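Long-range contacts in acyl-coenzyme A oxidase acox-1.1 (Caenorhabditis elegans, PDB 5K3I), which catalyses, with FAD as cofactor, the oxygen-dependent desaturation of acyl-CoA to (2E)-enoyl-CoA, the first step of peroxisomal beta-oxidation: residues A[465-470]-A[536-541]; A[492-497]-A[573-578]; A[500-505]-A[579-584]. The protein carries 1 engineered substitution. All coordinates share one frame; numbering follows the deposited sequence.

Contact 1: residues A[465-470]-A[536-541]; sequences PLVAYL and RLHTRL. With ATP (adenosine-5'-triphosphate), chain J.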
loop_
_atom_site.group_PDB
_atom_site.type_symbol
_atom_site.label_atom_id
_atom_site.label_comp_id
_atom_site.label_asym_id
_atom_site.label_seq_id
_atom_site.Cartn_x
_atom_site.Cartn_y
_atom_site.Cartn_z
ATOM N N PRO A 465 -11.459 -20.260 -27.597
ATOM C CA PRO A 465 -10.060 -19.849 -27.832
ATOM C C PRO A 465 -9.282 -19.445 -26.588
ATOM O O PRO A 465 -8.101 -19.786 -26.474
ATOM C CB PRO A 465 -10.212 -18.668 -28.797
ATOM C CG PRO A 465 -11.491 -18.929 -29.512
ATOM C CD PRO A 465 -12.399 -19.586 -28.508
ATOM N N LEU A 466 -9.902 -18.735 -25.648
ATOM C CA LEU A 466 -9.162 -18.229 -24.498
ATOM C C LEU A 466 -8.759 -19.310 -23.513
ATOM O O LEU A 466 -8.025 -19.009 -22.568
ATOM C CB LEU A 466 -9.975 -17.187 -23.738
ATOM C CG LEU A 466 -10.402 -15.966 -24.554
ATOM C CD1 LEU A 466 -11.081 -14.938 -23.655
ATOM C CD2 LEU A 466 -9.193 -15.382 -25.252
ATOM N N VAL A 467 -9.218 -20.540 -23.685
ATOM C CA VAL A 467 -9.038 -21.538 -22.644
ATOM C C VAL A 467 -8.728 -22.884 -23.292
ATOM O O VAL A 467 -8.824 -23.945 -22.660
ATOM C CB VAL A 467 -10.290 -21.560 -21.748
ATOM C CG1 VAL A 467 -11.403 -22.402 -22.348
ATOM C CG2 VAL A 467 -9.942 -21.945 -20.326
ATOM N N ALA A 468 -8.310 -22.840 -24.562
ATOM C CA ALA A 468 -8.045 -24.060 -25.319
ATOM C C ALA A 468 -6.776 -24.761 -24.852
ATOM O O ALA A 468 -6.664 -25.983 -24.980
ATOM C CB ALA A 468 -7.947 -23.742 -26.810
ATOM N N TYR A 469 -5.794 -23.998 -24.367
ATOM C CA TYR A 469 -4.572 -24.579 -23.821
ATOM C C TYR A 469 -4.838 -25.619 -22.738
ATOM O O TYR A 469 -4.033 -26.540 -22.562
ATOM C CB TYR A 469 -3.675 -23.461 -23.290
ATOM C CG TYR A 469 -4.120 -22.846 -21.976
ATOM C CD1 TYR A 469 -5.088 -21.849 -21.955
ATOM C CD2 TYR A 469 -3.544 -23.233 -20.765
ATOM C CE1 TYR A 469 -5.484 -21.273 -20.773
ATOM C CE2 TYR A 469 -3.937 -22.657 -19.573
ATOM C CZ TYR A 469 -4.905 -21.680 -19.586
ATOM O OH TYR A 469 -5.308 -21.102 -18.408
ATOM N N LEU A 470 -5.937 -25.491 -21.985
ATOM C CA LEU A 470 -6.267 -26.520 -20.998
ATOM C C LEU A 470 -6.450 -27.883 -21.648
ATOM O O LEU A 470 -6.201 -28.909 -21.005
ATOM C CB LEU A 470 -7.525 -26.153 -20.205
ATOM C CG LEU A 470 -7.537 -24.887 -19.335
ATOM C CD1 LEU A 470 -8.872 -24.742 -18.638
ATOM C CD2 LEU A 470 -6.415 -24.944 -18.329
ATOM N N ARG A 536 -5.333 -16.871 -11.118
ATOM C CA ARG A 536 -4.232 -15.916 -11.175
ATOM C C ARG A 536 -3.230 -16.288 -12.268
ATOM O O ARG A 536 -2.840 -15.447 -13.089
ATOM C CB ARG A 536 -3.566 -15.852 -9.795
ATOM C CG ARG A 536 -2.847 -14.568 -9.456
ATOM C CD ARG A 536 -2.347 -14.635 -8.013
ATOM N NE ARG A 536 -3.459 -14.715 -7.061
ATOM C CZ ARG A 536 -3.622 -15.699 -6.179
ATOM N NH1 ARG A 536 -2.744 -16.687 -6.126
ATOM N NH2 ARG A 536 -4.663 -15.703 -5.357
ATOM N N LEU A 537 -2.818 -17.553 -12.302
ATOM C CA LEU A 537 -1.914 -18.031 -13.344
ATOM C C LEU A 537 -2.516 -17.928 -14.742
ATOM O O LEU A 537 -1.822 -17.549 -15.695
ATOM C CB LEU A 537 -1.528 -19.474 -13.053
ATOM C CG LEU A 537 -0.712 -19.728 -11.785
ATOM C CD1 LEU A 537 -0.483 -21.217 -11.594
ATOM C CD2 LEU A 537 0.614 -18.987 -11.860
ATOM N N HIS A 538 -3.800 -18.277 -14.890
ATOM C CA HIS A 538 -4.444 -18.149 -16.197
ATOM C C HIS A 538 -4.425 -16.706 -16.674
ATOM O O HIS A 538 -4.134 -16.433 -17.843
ATOM C CB HIS A 538 -5.877 -18.672 -16.124
ATOM C CG HIS A 538 -6.722 -18.300 -17.300
ATOM N ND1 HIS A 538 -6.824 -19.097 -18.419
ATOM C CD2 HIS A 538 -7.509 -17.224 -17.531
ATOM C CE1 HIS A 538 -7.633 -18.526 -19.293
ATOM N NE2 HIS A 538 -8.065 -17.388 -18.777
ATOM N N THR A 539 -4.726 -15.767 -15.773
ATOM C CA THR A 539 -4.721 -14.344 -16.105
ATOM C C THR A 539 -3.319 -13.827 -16.402
ATOM O O THR A 539 -3.126 -13.050 -17.344
ATOM C CB THR A 539 -5.349 -13.545 -14.967
ATOM O OG1 THR A 539 -6.624 -14.103 -14.619
ATOM C CG2 THR A 539 -5.546 -12.106 -15.369
ATOM N N ARG A 540 -2.333 -14.221 -15.603
ATOM C CA ARG A 540 -0.977 -13.737 -15.837
ATOM C C ARG A 540 -0.421 -14.285 -17.143
ATOM O O ARG A 540 0.393 -13.625 -17.799
ATOM C CB ARG A 540 -0.064 -14.115 -14.670
ATOM C CG ARG A 540 -0.409 -13.405 -13.383
ATOM C CD ARG A 540 0.377 -13.954 -12.211
ATOM N NE ARG A 540 1.743 -13.432 -12.174
ATOM C CZ ARG A 540 2.585 -13.613 -11.164
ATOM N NH1 ARG A 540 2.202 -14.326 -10.113
ATOM N NH2 ARG A 540 3.812 -13.102 -11.208
ATOM N N LEU A 541 -0.837 -15.494 -17.522
ATOM C CA LEU A 541 -0.591 -15.989 -18.874
ATOM C C LEU A 541 -1.206 -15.081 -19.939
ATOM O O LEU A 541 -0.556 -14.765 -20.946
ATOM C CB LEU A 541 -1.128 -17.411 -19.009
ATOM C CG LEU A 541 -1.317 -17.904 -20.433
ATOM C CD1 LEU A 541 0.029 -18.016 -21.145
ATOM C CD2 LEU A 541 -2.031 -19.240 -20.428
HETATM P PG ATP J . 1.210 -17.735 -5.344
HETATM O O1G ATP J . 0.280 -18.822 -5.821
HETATM O O2G ATP J . 2.437 -17.354 -6.150
HETATM O O3G ATP J . 1.471 -17.815 -3.860
HETATM P PB ATP J . 0.150 -15.304 -4.366
HETATM O O1B ATP J . 1.232 -15.467 -3.334
HETATM O O2B ATP J . 0.079 -13.965 -5.048
HETATM O O3B ATP J . 0.277 -16.436 -5.519
HETATM P PA ATP J . -1.590 -16.424 -2.352
HETATM O O1A ATP J . -0.316 -17.013 -1.827
HETATM O O2A ATP J . -2.702 -17.411 -2.612
HETATM O O3A ATP J . -1.303 -15.546 -3.692
HETATM O "O5'" ATP J . -2.013 -15.276 -1.308
HETATM C "C5'" ATP J . -1.027 -14.381 -0.781
HETATM C "C4'" ATP J . -1.699 -13.137 -0.216
HETATM O "O4'" ATP J . -1.820 -12.117 -1.219
HETATM C "C3'" ATP J . -3.105 -13.470 0.234
HETATM O "O3'" ATP J . -3.358 -12.753 1.430
HETATM C "C2'" ATP J . -4.015 -12.901 -0.821
HETATM O "O2'" ATP J . -5.189 -12.377 -0.222
HETATM C "C1'" ATP J . -3.204 -11.763 -1.408
HETATM N N9 ATP J . -3.624 -11.610 -2.819
HETATM C C8 ATP J . -3.342 -12.467 -3.814
HETATM N N7 ATP J . -3.900 -12.045 -4.984
HETATM C C5 ATP J . -4.559 -10.898 -4.728
HETATM C C6 ATP J . -5.363 -9.938 -5.517
HETATM N N6 ATP J . -5.566 -10.140 -6.845
HETATM N N1 ATP J . -5.880 -8.862 -4.872
HETATM C C2 ATP J . -5.683 -8.657 -3.555
HETATM N N3 ATP J . -4.962 -9.495 -2.786
HETATM C C4 ATP J . -4.383 -10.617 -3.300
#
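Y469 OH and H538 ND1 lie 2.5 Å apart in the one hydrogen bond of this contact. The hydroxyl arrives at the imidazole edge, within the ring plane, and ND1 in turn sits at the edge of the phenol ring. The two rings meet rim to rim, centroids 5.6 Å apart and planes turned by only 22°. H538 swings its CG anti to the backbone N (chi1 166°), which carries the imidazole off helix 520-553 to the loop. There CE1 also comes 3.3 Å from L466 O, and V467 CG2 approaches the ring obliquely. The phenol of Y469 is held between two leucines. L541 CD2 stands 3.9 Å from the ring centroid, almost on its normal, as a CH-pi contact, while L470 CG lies against the opposite face nearer the rim. Two residues before H538, R536 sends its chain to a bound ATP. Its bend at chi3 (-64°) turns one face of the guanidinium to the triphosphate, with NH1 3.1 Å from the bridging O3A, and NE is 3.4 Å from the adenine N7. A leucine here would probably leave the negative triphosphate short of a compensating charge and the adenine N7 side without its polar neighbour. The same ATP, in a site shared by both subunits, is hydrogen-bonded to Y581, to S392 O and to Q404 of the second subunit. Around the contact, V467 rests on L448 and S451 of helix 437-456, T539 fits against L390 and V393 of helix 380-407, and Y469 and L541 reach A499 and F495 of helix 489-515, so the loop 465-470 is packed among the helices of the C-terminal region.

Contact 2: residues A[492-497]-A[573-578]; sequences IKTFQH and YELLDV. With ATP (adenosine-5'-triphosphate), chain N.
F495 and L575 form the centre of an apolar contact between two helices running in the same general direction, the axes of the short segments 11.2 Å apart at closest and inclined by 29°. The aromatic contribution is all F495. With CG anti to the carbonyl carbon (chi1 -76°), the ring projects from helix 489-515 with its far end foremost, and CZ lies 3.7 Å from L575 CB. L575 N sits at the ring edge, 3.5 Å from CZ. V578 CG2 and E574 CB approach obliquely, the former 4.1 Å from CE1. Among the aliphatic groups, T494 CG2 meets L575 CD1 at 4.0 Å, the two side chains crossing at about a right angle. The polar ends turn elsewhere: T494 OG1 bonds to E490 O and S478 OG, and the carboxylate of E574 forms salt bridges with R540 and R350. On the far side of helix 557-577, Y573 reaches a second ATP, its OH 3.2 Å from the ribose C5'. No hydrogen bond or charge pair crosses between the segments, so shape and van der Waals contact hold this buried seam, while nucleotide and salt bridges are served by other sides of the same helix.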
loop_
_atom_site.group_PDB
_atom_site.type_symbol
_atom_site.label_atom_id
_atom_site.label_comp_id
_atom_site.label_asym_id
_atom_site.label_seq_id
_atom_site.Cartn_x
_atom_site.Cartn_y
_atom_site.Cartn_z
ATOM N N ILE A 492 5.965 -18.653 -23.202
ATOM C CA ILE A 492 4.513 -18.814 -23.316
ATOM C C ILE A 492 4.096 -20.251 -23.030
ATOM O O ILE A 492 3.155 -20.500 -22.267
ATOM C CB ILE A 492 4.027 -18.359 -24.702
ATOM C CG1 ILE A 492 4.055 -16.836 -24.819
ATOM C CG2 ILE A 492 2.622 -18.884 -24.979
ATOM C CD1 ILE A 492 3.918 -16.340 -26.253
ATOM N N LYS A 493 4.759 -21.217 -23.674
ATOM C CA LYS A 493 4.438 -22.620 -23.428
ATOM C C LYS A 493 4.683 -23.032 -21.980
ATOM O O LYS A 493 3.982 -23.907 -21.464
ATOM C CB LYS A 493 5.199 -23.526 -24.396
ATOM C CG LYS A 493 4.696 -23.390 -25.825
ATOM C CD LYS A 493 5.203 -24.485 -26.742
ATOM C CE LYS A 493 6.533 -25.052 -26.290
ATOM N NZ LYS A 493 7.076 -25.989 -27.314
ATOM N N THR A 494 5.663 -22.431 -21.301
ATOM C CA THR A 494 5.860 -22.761 -19.891
ATOM C C THR A 494 4.739 -22.176 -19.037
ATOM O O THR A 494 4.189 -22.859 -18.164
ATOM C CB THR A 494 7.227 -22.283 -19.400
ATOM O OG1 THR A 494 8.253 -22.997 -20.098
ATOM C CG2 THR A 494 7.383 -22.558 -17.903
ATOM N N PHE A 495 4.372 -20.916 -19.289
ATOM C CA PHE A 495 3.228 -20.333 -18.595
ATOM C C PHE A 495 1.954 -21.139 -18.830
ATOM O O PHE A 495 1.165 -21.348 -17.903
ATOM C CB PHE A 495 3.025 -18.879 -19.025
ATOM C CG PHE A 495 4.011 -17.920 -18.420
ATOM C CD1 PHE A 495 3.983 -17.643 -17.065
ATOM C CD2 PHE A 495 4.957 -17.286 -19.208
ATOM C CE1 PHE A 495 4.889 -16.749 -16.511
ATOM C CE2 PHE A 495 5.857 -16.399 -18.664
ATOM C CZ PHE A 495 5.830 -16.127 -17.315
ATOM N N GLN A 496 1.730 -21.594 -20.065
ATOM C CA GLN A 496 0.563 -22.428 -20.347
ATOM C C GLN A 496 0.569 -23.716 -19.531
ATOM O O GLN A 496 -0.485 -24.169 -19.066
ATOM C CB GLN A 496 0.471 -22.743 -21.837
ATOM C CG GLN A 496 0.038 -21.564 -22.699
ATOM C CD GLN A 496 -0.012 -21.909 -24.178
ATOM O OE1 GLN A 496 0.557 -22.906 -24.610
ATOM N NE2 GLN A 496 -0.711 -21.087 -24.959
ATOM N N HIS A 497 1.735 -24.341 -19.376
ATOM C CA HIS A 497 1.779 -25.625 -18.688
ATOM C C HIS A 497 1.434 -25.467 -17.211
ATOM O O HIS A 497 0.640 -26.239 -16.666
ATOM C CB HIS A 497 3.154 -26.271 -18.859
ATOM C CG HIS A 497 3.338 -27.501 -18.032
ATOM N ND1 HIS A 497 2.954 -28.750 -18.466
ATOM C CD2 HIS A 497 3.845 -27.671 -16.788
ATOM C CE1 HIS A 497 3.231 -29.642 -17.530
ATOM N NE2 HIS A 497 3.771 -29.014 -16.501
ATOM N N TYR A 573 10.956 -12.020 -15.260
ATOM C CA TYR A 573 10.546 -11.603 -13.919
ATOM C C TYR A 573 9.326 -12.381 -13.449
ATOM O O TYR A 573 9.296 -12.899 -12.327
ATOM C CB TYR A 573 10.257 -10.099 -13.902
ATOM C CG TYR A 573 9.967 -9.544 -12.513
ATOM C CD1 TYR A 573 10.996 -9.172 -11.661
ATOM C CD2 TYR A 573 8.665 -9.398 -12.057
ATOM C CE1 TYR A 573 10.735 -8.664 -10.394
ATOM C CE2 TYR A 573 8.400 -8.894 -10.793
ATOM C CZ TYR A 573 9.436 -8.527 -9.972
ATOM O OH TYR A 573 9.185 -8.026 -8.718
ATOM N N GLU A 574 8.308 -12.482 -14.305
ATOM C CA GLU A 574 7.066 -13.142 -13.918
ATOM C C GLU A 574 7.288 -14.634 -13.703
ATOM O O GLU A 574 6.854 -15.192 -12.689
ATOM C CB GLU A 574 5.990 -12.885 -14.971
ATOM C CG GLU A 574 5.759 -11.401 -15.276
ATOM C CD GLU A 574 5.296 -10.595 -14.072
ATOM O OE1 GLU A 574 4.554 -11.151 -13.237
ATOM O OE2 GLU A 574 5.664 -9.401 -13.976
ATOM N N LEU A 575 7.924 -15.307 -14.672
ATOM C CA LEU A 575 8.221 -16.732 -14.523
ATOM C C LEU A 575 9.001 -17.022 -13.246
ATOM O O LEU A 575 8.717 -18.003 -12.546
ATOM C CB LEU A 575 8.996 -17.256 -15.732
ATOM C CG LEU A 575 9.370 -18.734 -15.677
ATOM C CD1 LEU A 575 8.173 -19.584 -15.278
ATOM C CD2 LEU A 575 9.925 -19.177 -17.014
ATOM N N LEU A 576 9.982 -16.184 -12.918
ATOM C CA LEU A 576 10.703 -16.382 -11.667
ATOM C C LEU A 576 9.760 -16.258 -10.479
ATOM O O LEU A 576 9.808 -17.064 -9.544
ATOM C CB LEU A 576 11.847 -15.378 -11.556
ATOM C CG LEU A 576 12.652 -15.437 -10.252
ATOM C CD1 LEU A 576 13.209 -16.843 -10.002
ATOM C CD2 LEU A 576 13.777 -14.393 -10.230
ATOM N N ASP A 577 8.873 -15.263 -10.513
ATOM C CA ASP A 577 7.892 -15.083 -9.445
ATOM C C ASP A 577 6.943 -16.273 -9.273
ATOM O O ASP A 577 6.407 -16.462 -8.178
ATOM C CB ASP A 577 7.097 -13.807 -9.713
ATOM C CG ASP A 577 6.307 -13.362 -8.519
ATOM O OD1 ASP A 577 6.885 -13.329 -7.404
ATOM O OD2 ASP A 577 5.115 -13.025 -8.686
ATOM N N VAL A 578 6.730 -17.080 -10.307
ATOM C CA VAL A 578 5.859 -18.249 -10.236
ATOM C C VAL A 578 6.654 -19.548 -10.395
ATOM O O VAL A 578 6.072 -20.601 -10.658
ATOM C CB VAL A 578 4.733 -18.160 -11.278
ATOM C CG1 VAL A 578 3.954 -16.864 -11.119
ATOM C CG2 VAL A 578 5.302 -18.258 -12.670
HETATM P PG ATP N . 11.904 -13.866 -3.334
HETATM O O1G ATP N . 13.293 -14.379 -3.040
HETATM O O2G ATP N . 10.801 -14.622 -2.636
HETATM O O3G ATP N . 11.644 -13.586 -4.793
HETATM P PB ATP N . 10.697 -11.362 -2.956
HETATM O O1B ATP N . 9.859 -11.903 -4.089
HETATM O O2B ATP N . 10.037 -10.986 -1.654
HETATM O O3B ATP N . 11.874 -12.413 -2.641
HETATM P PA ATP N . 12.245 -10.086 -4.920
HETATM O O1A ATP N . 11.678 -11.216 -5.744
HETATM O O2A ATP N . 13.733 -9.998 -4.686
HETATM O O3A ATP N . 11.508 -10.077 -3.489
HETATM O "O5'" ATP N . 11.753 -8.695 -5.562
HETATM C "C5'" ATP N . 10.363 -8.429 -5.731
HETATM C "C4'" ATP N . 10.045 -6.987 -5.347
HETATM O "O4'" ATP N . 9.749 -6.902 -3.950
HETATM C "C3'" ATP N . 11.209 -6.047 -5.623
HETATM O "O3'" ATP N . 10.844 -5.096 -6.627
HETATM C "C2'" ATP N . 11.490 -5.333 -4.317
HETATM O "O2'" ATP N . 11.462 -3.917 -4.511
HETATM C "C1'" ATP N . 10.378 -5.756 -3.371
HETATM N N9 ATP N . 10.946 -6.083 -2.039
HETATM C C8 ATP N . 11.585 -7.220 -1.707
HETATM N N7 ATP N . 11.981 -7.195 -0.409
HETATM C C5 ATP N . 11.592 -6.016 0.110
HETATM C C6 ATP N . 11.691 -5.343 1.428
HETATM N N6 ATP N . 12.301 -5.943 2.477
HETATM N N1 ATP N . 11.151 -4.110 1.545
HETATM C C2 ATP N . 10.540 -3.503 0.510
HETATM N N3 ATP N . 10.416 -4.054 -0.709
HETATM C C4 ATP N . 10.911 -5.286 -0.969
#

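Contact 3: residues A[500-505]-A[579-584]; sequences KRQTLK and ATYALE. With ATP (adenosine-5'-triphosphate), chain J.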
loop_
_atom_site.group_PDB
_atom_site.type_symbol
_atom_site.label_atom_id
_atom_site.label_comp_id
_atom_site.label_asym_id
_atom_site.label_seq_id
_atom_site.Cartn_x
_atom_site.Cartn_y
_atom_site.Cartn_z
ATOM N N LYS A 500 -2.354 -24.559 -16.806
ATOM C CA LYS A 500 -3.196 -25.735 -17.014
ATOM C C LYS A 500 -3.077 -26.709 -15.849
ATOM O O LYS A 500 -4.082 -27.231 -15.354
ATOM C CB LYS A 500 -2.824 -26.430 -18.320
ATOM C CG LYS A 500 -3.431 -27.820 -18.453
ATOM C CD LYS A 500 -2.986 -28.500 -19.732
ATOM C CE LYS A 500 -1.504 -28.825 -19.690
ATOM N NZ LYS A 500 -1.138 -29.814 -20.739
ATOM N N ARG A 501 -1.844 -26.977 -15.408
ATOM C CA ARG A 501 -1.624 -27.984 -14.372
ATOM C C ARG A 501 -2.270 -27.581 -13.052
ATOM O O ARG A 501 -2.868 -28.418 -12.368
ATOM C CB ARG A 501 -0.133 -28.262 -14.198
ATOM C CG ARG A 501 0.165 -29.607 -13.549
ATOM C CD ARG A 501 1.617 -29.658 -13.074
ATOM N NE ARG A 501 1.939 -28.604 -12.116
ATOM C CZ ARG A 501 1.872 -28.698 -10.793
ATOM N NH1 ARG A 501 1.485 -29.822 -10.207
ATOM N NH2 ARG A 501 2.208 -27.644 -10.057
ATOM N N GLN A 502 -2.187 -26.299 -12.688
ATOM C CA GLN A 502 -2.847 -25.833 -11.469
ATOM C C GLN A 502 -4.364 -25.798 -11.627
ATOM O O GLN A 502 -5.096 -26.108 -10.682
ATOM C CB GLN A 502 -2.318 -24.453 -11.079
ATOM C CG GLN A 502 -2.954 -23.857 -9.834
ATOM C CD GLN A 502 -2.684 -24.670 -8.583
ATOM O OE1 GLN A 502 -1.618 -25.268 -8.421
ATOM N NE2 GLN A 502 -3.655 -24.685 -7.680
ATOM N N THR A 503 -4.855 -25.401 -12.803
ATOM C CA THR A 503 -6.294 -25.435 -13.063
ATOM C C THR A 503 -6.869 -26.846 -12.935
ATOM O O THR A 503 -7.840 -27.069 -12.203
ATOM C CB THR A 503 -6.587 -24.872 -14.449
ATOM O OG1 THR A 503 -6.128 -23.519 -14.528
ATOM C CG2 THR A 503 -8.067 -24.921 -14.739
ATOM N N LEU A 504 -6.284 -27.815 -13.641
ATOM C CA LEU A 504 -6.776 -29.185 -13.526
ATOM C C LEU A 504 -6.560 -29.733 -12.122
ATOM O O LEU A 504 -7.391 -30.494 -11.615
ATOM C CB LEU A 504 -6.125 -30.087 -14.575
ATOM C CG LEU A 504 -6.329 -29.676 -16.038
ATOM C CD1 LEU A 504 -5.480 -30.525 -16.976
ATOM C CD2 LEU A 504 -7.800 -29.755 -16.414
ATOM N N LYS A 505 -5.448 -29.372 -11.482
ATOM C CA LYS A 505 -5.198 -29.862 -10.130
ATOM C C LYS A 505 -6.233 -29.330 -9.145
ATOM O O LYS A 505 -6.795 -30.090 -8.347
ATOM C CB LYS A 505 -3.792 -29.478 -9.679
ATOM C CG LYS A 505 -3.470 -29.939 -8.284
ATOM C CD LYS A 505 -2.078 -29.540 -7.875
ATOM C CE LYS A 505 -1.793 -29.981 -6.460
ATOM N NZ LYS A 505 -0.774 -29.114 -5.838
ATOM N N ALA A 579 7.978 -19.488 -10.209
ATOM C CA ALA A 579 8.836 -20.647 -10.445
ATOM C C ALA A 579 8.406 -21.875 -9.654
ATOM O O ALA A 579 8.604 -23.004 -10.117
ATOM C CB ALA A 579 10.288 -20.302 -10.117
ATOM N N THR A 580 7.836 -21.682 -8.459
ATOM C CA THR A 580 7.351 -22.810 -7.670
ATOM C C THR A 580 6.518 -23.768 -8.511
ATOM O O THR A 580 6.697 -24.986 -8.432
ATOM C CB THR A 580 6.548 -22.301 -6.471
ATOM O OG1 THR A 580 7.452 -21.776 -5.483
ATOM C CG2 THR A 580 5.753 -23.421 -5.830
ATOM N N TYR A 581 5.626 -23.238 -9.345
ATOM C CA TYR A 581 4.738 -24.093 -10.123
ATOM C C TYR A 581 5.477 -24.795 -11.256
ATOM O O TYR A 581 5.064 -25.879 -11.687
ATOM C CB TYR A 581 3.575 -23.268 -10.673
ATOM C CG TYR A 581 2.634 -22.757 -9.603
ATOM C CD1 TYR A 581 1.784 -23.622 -8.932
ATOM C CD2 TYR A 581 2.614 -21.418 -9.246
ATOM C CE1 TYR A 581 0.928 -23.165 -7.956
ATOM C CE2 TYR A 581 1.762 -20.954 -8.263
ATOM C CZ TYR A 581 0.921 -21.832 -7.622
ATOM O OH TYR A 581 0.066 -21.387 -6.641
ATOM N N ALA A 582 6.553 -24.191 -11.762
ATOM C CA ALA A 582 7.327 -24.813 -12.830
ATOM C C ALA A 582 8.257 -25.908 -12.315
ATOM O O ALA A 582 8.615 -26.824 -13.068
ATOM C CB ALA A 582 8.132 -23.747 -13.570
ATOM N N LEU A 583 8.668 -25.834 -11.052
ATOM C CA LEU A 583 9.620 -26.793 -10.500
ATOM C C LEU A 583 8.955 -28.032 -9.924
ATOM O O LEU A 583 9.567 -29.105 -9.910
ATOM C CB LEU A 583 10.454 -26.144 -9.391
ATOM C CG LEU A 583 11.404 -24.988 -9.708
ATOM C CD1 LEU A 583 11.702 -24.218 -8.431
ATOM C CD2 LEU A 583 12.692 -25.490 -10.329
ATOM N N GLU A 584 7.739 -27.889 -9.390
ATOM C CA GLU A 584 7.048 -28.971 -8.691
ATOM C C GLU A 584 7.058 -30.308 -9.423
ATOM O O GLU A 584 7.361 -31.348 -8.834
ATOM C CB GLU A 584 5.598 -28.563 -8.441
ATOM C CG GLU A 584 5.325 -27.957 -7.093
ATOM C CD GLU A 584 3.848 -27.809 -6.850
ATOM O OE1 GLU A 584 3.209 -27.083 -7.640
ATOM O OE2 GLU A 584 3.325 -28.449 -5.910
HETATM P PG ATP J . 1.210 -17.735 -5.344
HETATM O O1G ATP J . 0.280 -18.822 -5.821
HETATM O O2G ATP J . 2.437 -17.354 -6.150
HETATM O O3G ATP J . 1.471 -17.815 -3.860
HETATM P PB ATP J . 0.150 -15.304 -4.366
HETATM O O1B ATP J . 1.232 -15.467 -3.334
HETATM O O2B ATP J . 0.079 -13.965 -5.048
HETATM O O3B ATP J . 0.277 -16.436 -5.519
HETATM P PA ATP J . -1.590 -16.424 -2.352
HETATM O O1A ATP J . -0.316 -17.013 -1.827
HETATM O O2A ATP J . -2.702 -17.411 -2.612
HETATM O O3A ATP J . -1.303 -15.546 -3.692
HETATM O "O5'" ATP J . -2.013 -15.276 -1.308
HETATM C "C5'" ATP J . -1.027 -14.381 -0.781
HETATM C "C4'" ATP J . -1.699 -13.137 -0.216
HETATM O "O4'" ATP J . -1.820 -12.117 -1.219
HETATM C "C3'" ATP J . -3.105 -13.470 0.234
HETATM O "O3'" ATP J . -3.358 -12.753 1.430
HETATM C "C2'" ATP J . -4.015 -12.901 -0.821
HETATM O "O2'" ATP J . -5.189 -12.377 -0.222
HETATM C "C1'" ATP J . -3.204 -11.763 -1.408
HETATM N N9 ATP J . -3.624 -11.610 -2.819
HETATM C C8 ATP J . -3.342 -12.467 -3.814
HETATM N N7 ATP J . -3.900 -12.045 -4.984
HETATM C C5 ATP J . -4.559 -10.898 -4.728
HETATM C C6 ATP J . -5.363 -9.938 -5.517
HETATM N N6 ATP J . -5.566 -10.140 -6.845
HETATM N N1 ATP J . -5.880 -8.862 -4.872
HETATM C C2 ATP J . -5.683 -8.657 -3.555
HETATM N N3 ATP J . -4.962 -9.495 -2.786
HETATM C C4 ATP J . -4.383 -10.617 -3.300
#
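R501 reaches from helix 489-515 to E584 in 579-584, in the all-helical C-terminal region of the acyl-CoA oxidase fold. Its CB points toward the partner segment, CG and CD carry the chain across, and a bend at chi3 (59°) turns the head. NE then passes 4.2 Å from Y581 O, and CZ 3.8 Å from E584 OE1. At the tip, NH2 forms a salt bridge of 2.7 Å with E584 OE1, a bent hydrogen bond (N-H...O 136°) that comes from above the carboxylate plane, the two flat groups being turned 86° against each other. NH2 also lies near the edge of the Y581 ring. The other oxygen, E584 OE2, has its salt bridge with R597 of the second subunit; K505 NZ stays 4.2 Å away and pairs instead with D594 of that subunit. The buried carboxylate is therefore tied both within its chain and across the dimer, which would probably favour its charged form. Q502 bends at chi2 to set OE1 3.3 Å from Y581 CE1, amide and ring planes strongly inclined, while its NE2 bonds to E530. Beyond its ring Y581 extends to the nucleotide: its OH donates a 2.7 Å hydrogen bond to ATP O1G, a gamma-phosphate oxygen lying in the plane of the Y581 ring.

The three contacts cluster on one side of the chain's centre, their centres about 10 to 13 Å apart. Along the chain the first segments come in order, 465-470, 492-497 and 500-505, then 536-541, 573-578 and 579-584, so every pair of contacts crosses. Helix 489-515 supplies contacts 2 and 3, and its successor, helix 520-553, contact 1; the last two segments adjoin in sequence. R540 ties contact 1 to contact 2 through a salt bridge to D577, and L537 packs on Q502 between contacts 1 and 3. Contacts 1 and 3 share one ATP and contact 2 touches the other, so this helical cluster borders both ATP molecules, whose sites are shared between the subunits.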